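Local coordinates for dephospho-CoA kinase (Campylobacter jejuni subsp. jejuni serotype O:2, PDB 4ZO4), which probably catalyses the ATP-dependent phosphorylation of the 3'-hydroxyl group of dephospho-CoA, the last step in the biosynthesis of coenzyme A, at residues R71-L74 and G75-F79; V193-I196 and Q197-K201; D151-S154 and L155-K159. All coordinates share one frame; numbering follows the deposited sequence.

In the fold
Along the chain, contact 1 (71-79, helix 71-80) comes first, contact 3 (151-159, the turn from helix 144-151 into helix 155-172) second and contact 2 (193-201, the end of helix 185-200) last. Contacts 1 and 2 lie on opposite sides of the chain's centre, with their own centres 41 Å apart; contact 3 is centred 26 Å from contact 1 and 39 Å from contact 2. None touches another. The kinase has a P-loop core with a five-stranded parallel sheet, and contact 2 packs on its helix 15-27. Contacts 1 and 3 belong to helical regions that both meet the second subunit, so they take part in the assembly.

Contact 1. Residues R71-L74 and G75-F79; sequences RKIL and GEIVF
Backbone hydrogen bonds from Gly75 N to Arg71 O (3.1 Å), Glu76 N to Lys72 O, Ile77 N to Ile73 O (2.8 Å) and Val78 N to Leu74 O wind residues 71-79 into a regular alpha-helix. Ile73 O also receives a weak bond from Glu76 N, strongly bent at 115°. On one face Lys72 and Glu76, one turn apart, pass each other at a slant. With CG anti to the backbone N (chi1 -164°) and the rest extended, Lys72 presents its methylenes to the carboxylate: Lys72 CE lies 3.9 Å from Glu76 OE1, whereas Lys72 NZ and Glu76 OE1 remain 5.0 Å apart, too far for a salt bridge. Closer to the backbone, Glu76 CG rests 3.3 Å from Lys72 O. The carboxylate finds its ion-pair partner across a subunit boundary, in Arg71 of the second subunit, and Arg71 of this chain pairs in return with Glu76 of that subunit. This short helix, 71-80, is followed almost at once by the long helix 82-109 and packs against its start. Its inner face is apolar: Leu74 and Val78 reach Leu88, while Ile77 and Val78 lie on Ala84. Leu74 also touches Leu43 of helix 35-45. Within the helix, Ile73 CG2 and Ile77 CD1 make a loose apolar contact at 4.4 Å, and one branch of Val78, CG2, sits 3.3 Å from Leu74 O.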
# COMPACT_ATOMS: atom_id res chain seq x y z
N ARG A 71 -10.81 9.45 -21.45
CA ARG A 71 -9.69 9.11 -20.57
C ARG A 71 -9.47 10.14 -19.46
O ARG A 71 -8.86 9.83 -18.43
CB ARG A 71 -8.39 8.90 -21.39
CG ARG A 71 -8.14 7.46 -21.83
CD ARG A 71 -7.56 7.33 -23.24
NE ARG A 71 -6.15 7.71 -23.31
CZ ARG A 71 -5.64 8.72 -24.02
NH1 ARG A 71 -6.41 9.52 -24.76
NH2 ARG A 71 -4.33 8.94 -24.01
N LYS A 72 -9.96 11.35 -19.67
CA LYS A 72 -9.86 12.39 -18.64
C LYS A 72 -10.76 12.05 -17.45
O LYS A 72 -10.32 12.01 -16.31
CB LYS A 72 -10.25 13.76 -19.22
CG LYS A 72 -9.81 14.94 -18.36
CD LYS A 72 -10.06 16.29 -19.04
CE LYS A 72 -9.96 17.44 -18.03
NZ LYS A 72 -10.32 18.76 -18.63
N ILE A 73 -12.02 11.80 -17.76
CA ILE A 73 -12.99 11.37 -16.77
C ILE A 73 -12.56 10.07 -16.07
O ILE A 73 -12.56 10.01 -14.83
CB ILE A 73 -14.38 11.21 -17.42
CG1 ILE A 73 -14.87 12.58 -17.94
CG2 ILE A 73 -15.40 10.67 -16.42
CD1 ILE A 73 -16.16 12.52 -18.73
N LEU A 74 -12.16 9.05 -16.83
CA LEU A 74 -11.80 7.77 -16.22
C LEU A 74 -10.68 7.96 -15.21
O LEU A 74 -10.74 7.39 -14.11
CB LEU A 74 -11.35 6.75 -17.26
CG LEU A 74 -10.86 5.40 -16.71
CD1 LEU A 74 -12.02 4.57 -16.20
CD2 LEU A 74 -10.12 4.64 -17.80
N GLY A 75 -9.65 8.72 -15.59
CA GLY A 75 -8.59 9.09 -14.64
C GLY A 75 -9.05 9.91 -13.43
O GLY A 75 -8.49 9.78 -12.34
N GLU A 76 -10.07 10.75 -13.59
CA GLU A 76 -10.62 11.46 -12.44
C GLU A 76 -11.30 10.48 -11.52
O GLU A 76 -11.22 10.61 -10.30
CB GLU A 76 -11.59 12.56 -12.86
CG GLU A 76 -10.88 13.71 -13.59
CD GLU A 76 -11.80 14.80 -14.12
OE1 GLU A 76 -11.27 15.73 -14.78
OE2 GLU A 76 -13.04 14.73 -13.91
N ILE A 77 -11.96 9.49 -12.10
CA ILE A 77 -12.68 8.52 -11.29
C ILE A 77 -11.70 7.75 -10.41
O ILE A 77 -11.86 7.68 -9.20
CB ILE A 77 -13.49 7.54 -12.15
CG1 ILE A 77 -14.73 8.20 -12.72
CG2 ILE A 77 -13.90 6.32 -11.35
CD1 ILE A 77 -15.53 7.27 -13.60
N VAL A 78 -10.66 7.21 -11.05
CA VAL A 78 -9.70 6.34 -10.36
C VAL A 78 -8.77 7.17 -9.46
O VAL A 78 -8.21 6.67 -8.50
CB VAL A 78 -8.84 5.44 -11.33
CG1 VAL A 78 -9.70 4.37 -11.96
CG2 VAL A 78 -8.14 6.26 -12.39
N PHE A 79 -8.59 8.44 -9.77
CA PHE A 79 -7.86 9.27 -8.83
C PHE A 79 -8.73 9.53 -7.58
O PHE A 79 -8.24 9.46 -6.47
CB PHE A 79 -7.41 10.59 -9.48
CG PHE A 79 -6.74 11.53 -8.52
CD1 PHE A 79 -5.44 11.28 -8.06
CD2 PHE A 79 -7.42 12.65 -8.04
CE1 PHE A 79 -4.84 12.13 -7.15
CE2 PHE A 79 -6.82 13.51 -7.13
CZ PHE A 79 -5.53 13.25 -6.68

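Contact 2. Residues V193-I196 and Q197-K201; sequences VKVI and QEISK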
# COMPACT_ATOMS: atom_id res chain seq x y z
N VAL A 193 23.88 3.58 -30.65
CA VAL A 193 24.32 2.89 -31.85
C VAL A 193 25.35 1.79 -31.51
O VAL A 193 25.26 0.68 -32.04
CB VAL A 193 24.87 3.87 -32.91
CG1 VAL A 193 25.22 3.12 -34.20
CG2 VAL A 193 23.85 4.96 -33.22
N LYS A 194 26.28 2.08 -30.61
CA LYS A 194 27.24 1.05 -30.18
C LYS A 194 26.53 -0.19 -29.60
O LYS A 194 26.88 -1.32 -29.94
CB LYS A 194 28.23 1.63 -29.16
CG LYS A 194 29.23 0.65 -28.56
CD LYS A 194 29.96 1.25 -27.36
CE LYS A 194 30.73 0.22 -26.53
NZ LYS A 194 31.04 0.70 -25.14
N VAL A 195 25.52 0.01 -28.75
CA VAL A 195 24.78 -1.11 -28.15
C VAL A 195 23.92 -1.81 -29.20
O VAL A 195 23.97 -3.03 -29.31
CB VAL A 195 23.90 -0.64 -26.95
CG1 VAL A 195 22.76 -1.62 -26.67
CG2 VAL A 195 24.75 -0.47 -25.70
N ILE A 196 23.14 -1.05 -29.95
CA ILE A 196 22.30 -1.64 -30.98
C ILE A 196 23.09 -2.45 -31.99
O ILE A 196 22.63 -3.49 -32.43
CB ILE A 196 21.50 -0.59 -31.73
CG1 ILE A 196 20.40 -0.02 -30.82
CG2 ILE A 196 20.87 -1.21 -32.98
CD1 ILE A 196 19.79 1.30 -31.27
N GLN A 197 24.27 -1.96 -32.36
CA GLN A 197 25.22 -2.75 -33.14
C GLN A 197 25.60 -4.04 -32.42
O GLN A 197 25.50 -5.12 -32.99
CB GLN A 197 26.50 -1.96 -33.39
CG GLN A 197 26.39 -0.86 -34.44
CD GLN A 197 27.76 -0.28 -34.79
OE1 GLN A 197 28.49 0.28 -33.93
NE2 GLN A 197 28.13 -0.40 -36.07
N GLU A 198 26.06 -3.93 -31.17
CA GLU A 198 26.53 -5.11 -30.42
C GLU A 198 25.46 -6.17 -30.35
O GLU A 198 25.73 -7.37 -30.40
CB GLU A 198 26.95 -4.71 -29.00
CG GLU A 198 28.25 -3.95 -28.89
CD GLU A 198 29.48 -4.85 -28.91
OE1 GLU A 198 30.22 -4.82 -27.90
OE2 GLU A 198 29.69 -5.57 -29.93
N ILE A 199 24.23 -5.71 -30.20
CA ILE A 199 23.07 -6.55 -30.30
C ILE A 199 22.89 -7.07 -31.73
O ILE A 199 22.60 -8.26 -31.91
CB ILE A 199 21.82 -5.76 -29.86
CG1 ILE A 199 21.71 -5.75 -28.34
CG2 ILE A 199 20.56 -6.35 -30.48
CD1 ILE A 199 20.66 -4.80 -27.80
N SER A 200 23.01 -6.17 -32.72
CA SER A 200 22.85 -6.52 -34.15
C SER A 200 23.69 -7.74 -34.59
O SER A 200 23.20 -8.61 -35.33
CB SER A 200 23.17 -5.30 -35.04
OG SER A 200 22.83 -5.53 -36.40
N LYS A 201 24.93 -7.81 -34.09
CA LYS A 201 25.80 -8.95 -34.31
C LYS A 201 25.40 -10.19 -33.50
O LYS A 201 26.09 -11.22 -33.57
CB LYS A 201 27.24 -8.58 -33.96
CG LYS A 201 27.78 -7.32 -34.64
CD LYS A 201 29.21 -7.00 -34.22
CE LYS A 201 29.73 -5.74 -34.90
NZ LYS A 201 31.09 -5.91 -35.53
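Ile196 O accepts a hydrogen bond from Ser200 N at 2.7 Å, the shortest of four backbone bonds that carry helix 185-200 to its end. The bond is somewhat bent (N-H...O 146°), and the donor is tilted from the carbonyl plane; Ser200 CB lies near the same carbonyl oxygen. By contrast, the bond from Ile199 N to Val195 O is nearly straight (2.8 Å, 169°). The others run from Gln197 N to Val193 O and from Glu198 N to Lys194 O. Side chains follow the same four-residue spacing. Val195 CG1 meets Ile199 CD1 at 4.0 Å, the two branches slanting across each other. Val193 CG1 stands 4.2 Å from Gln197 CG, placing a methyl against the base of an extended amide side chain. Gln197 CG in turn lies close to Val193 O, at 3.1 Å. Glu198 is bent sharply at chi2 (-82°), which turns its carboxylate away from the preceding turn; Lys194 NZ and Glu198 OE1 are 6.2 Å apart, while Glu198 OE2 makes a weak hydrogen bond with Asn203. Lys194 and Gln197 are solvent-exposed, whereas Val195, Ile196 and Ile199 are buried. The inner face is carried largely by Ile196, which packs on Phe21, Ile24 and Ala25 of helix 15-27 and on Leu28 and Phe30 just beyond it. Val193 adds a further contact with Ile24. A C-terminal amphipathic helix is thus laid against helix 15-27, whose first residues, Ala15 to Thr20, are predicted to bind ATP, consistent with the core of a P-loop kinase.

Contact 3. Residues D151-S154 and L155-K159; sequences DKLS and LEAAK
Ser154 and Ala158 are joined by the hydrogen bond that starts helix 155-172: Ala158 N donates to Ser154 O at 2.9 Å, with an N-H...O angle of 162° and the donor almost in line with the carbonyl bond. Ser154 occupies the N-cap position. Its hydroxyl, held between the backbone N and the carbonyl carbon (chi1 52°), turns toward the first turn, where Ser154 OG lies 3.6 Å from Ala157 N and 3.5 Å from Glu156 OE1. Its hydrogen bond is instead made to Glu49 of the second subunit. Glu156 bends back at chi2, bringing its carboxylate alongside the serine; Glu156 OE2 has a long, weak ion pair with Lys173 of the third subunit. Apolar contact comes from Leu153, whose CB and CD2 both lie 4.1 Å from Ala157 CB, so the small alanine is met by the base and one branch of the leucine. Leu153 further rests on Ile147, and Ala158 on Leu144 and Met148, all of helix 144-151. That helix ends in a Schellman motif with Lys152, at positive phi, as its C-prime residue, and Leu153 N bonded back to Met148 O. Of the charged ends, Asp151 forms a salt bridge with Arg161 of helix 155-172, linking the start of the turn to that helix. The chemistry thus implies a turn between two packed helices, largely apolar where they meet, with a salt bridge across the turn, and polar at the N-cap position, where Glu49 of the second subunit bonds to the serine hydroxyl.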
# COMPACT_ATOMS: atom_id res chain seq x y z
N ASP A 151 16.46 22.93 -8.34
CA ASP A 151 15.18 22.75 -9.02
C ASP A 151 14.11 23.70 -8.50
O ASP A 151 13.00 23.69 -9.01
CB ASP A 151 14.74 21.27 -8.95
CG ASP A 151 15.83 20.30 -9.50
OD1 ASP A 151 16.74 20.76 -10.22
OD2 ASP A 151 15.76 19.06 -9.24
N LYS A 152 14.46 24.52 -7.50
CA LYS A 152 13.55 25.56 -6.95
C LYS A 152 12.22 25.03 -6.40
O LYS A 152 11.14 25.50 -6.77
CB LYS A 152 13.30 26.68 -7.98
CG LYS A 152 13.98 28.01 -7.68
CD LYS A 152 15.40 28.07 -8.23
CE LYS A 152 16.14 29.29 -7.69
NZ LYS A 152 17.58 29.30 -8.08
N LEU A 153 12.29 24.05 -5.49
CA LEU A 153 11.07 23.39 -4.98
C LEU A 153 10.93 23.47 -3.47
O LEU A 153 11.87 23.73 -2.75
CB LEU A 153 11.02 21.92 -5.39
CG LEU A 153 11.31 21.54 -6.85
CD1 LEU A 153 12.00 20.19 -6.92
CD2 LEU A 153 10.03 21.54 -7.67
N SER A 154 9.71 23.25 -3.02
CA SER A 154 9.42 23.07 -1.61
C SER A 154 9.88 21.70 -1.13
O SER A 154 10.15 20.78 -1.92
CB SER A 154 7.92 23.19 -1.40
OG SER A 154 7.25 22.31 -2.28
N LEU A 155 9.97 21.58 0.19
CA LEU A 155 10.26 20.32 0.84
C LEU A 155 9.46 19.20 0.25
O LEU A 155 10.01 18.15 -0.09
CB LEU A 155 9.94 20.43 2.31
CG LEU A 155 11.15 20.57 3.22
CD1 LEU A 155 10.74 21.17 4.56
CD2 LEU A 155 11.78 19.20 3.43
N GLU A 156 8.16 19.43 0.11
CA GLU A 156 7.21 18.39 -0.30
C GLU A 156 7.51 17.87 -1.68
O GLU A 156 7.59 16.66 -1.88
CB GLU A 156 5.76 18.89 -0.27
CG GLU A 156 5.24 19.29 1.11
CD GLU A 156 5.61 20.72 1.51
OE1 GLU A 156 5.45 21.66 0.68
OE2 GLU A 156 6.08 20.91 2.65
N ALA A 157 7.65 18.77 -2.64
CA ALA A 157 7.93 18.37 -4.01
C ALA A 157 9.35 17.75 -4.15
O ALA A 157 9.58 16.81 -4.93
CB ALA A 157 7.76 19.56 -4.93
N ALA A 158 10.30 18.26 -3.37
CA ALA A 158 11.62 17.70 -3.38
C ALA A 158 11.58 16.25 -2.91
O ALA A 158 12.26 15.37 -3.45
CB ALA A 158 12.54 18.52 -2.50
N LYS A 159 10.74 16.00 -1.91
CA LYS A 159 10.61 14.66 -1.34
C LYS A 159 10.17 13.72 -2.42
O LYS A 159 10.72 12.64 -2.59
CB LYS A 159 9.57 14.69 -0.24
CG LYS A 159 9.56 13.47 0.64
CD LYS A 159 8.16 13.21 1.16
CE LYS A 159 8.14 11.96 2.02
NZ LYS A 159 7.08 11.03 1.54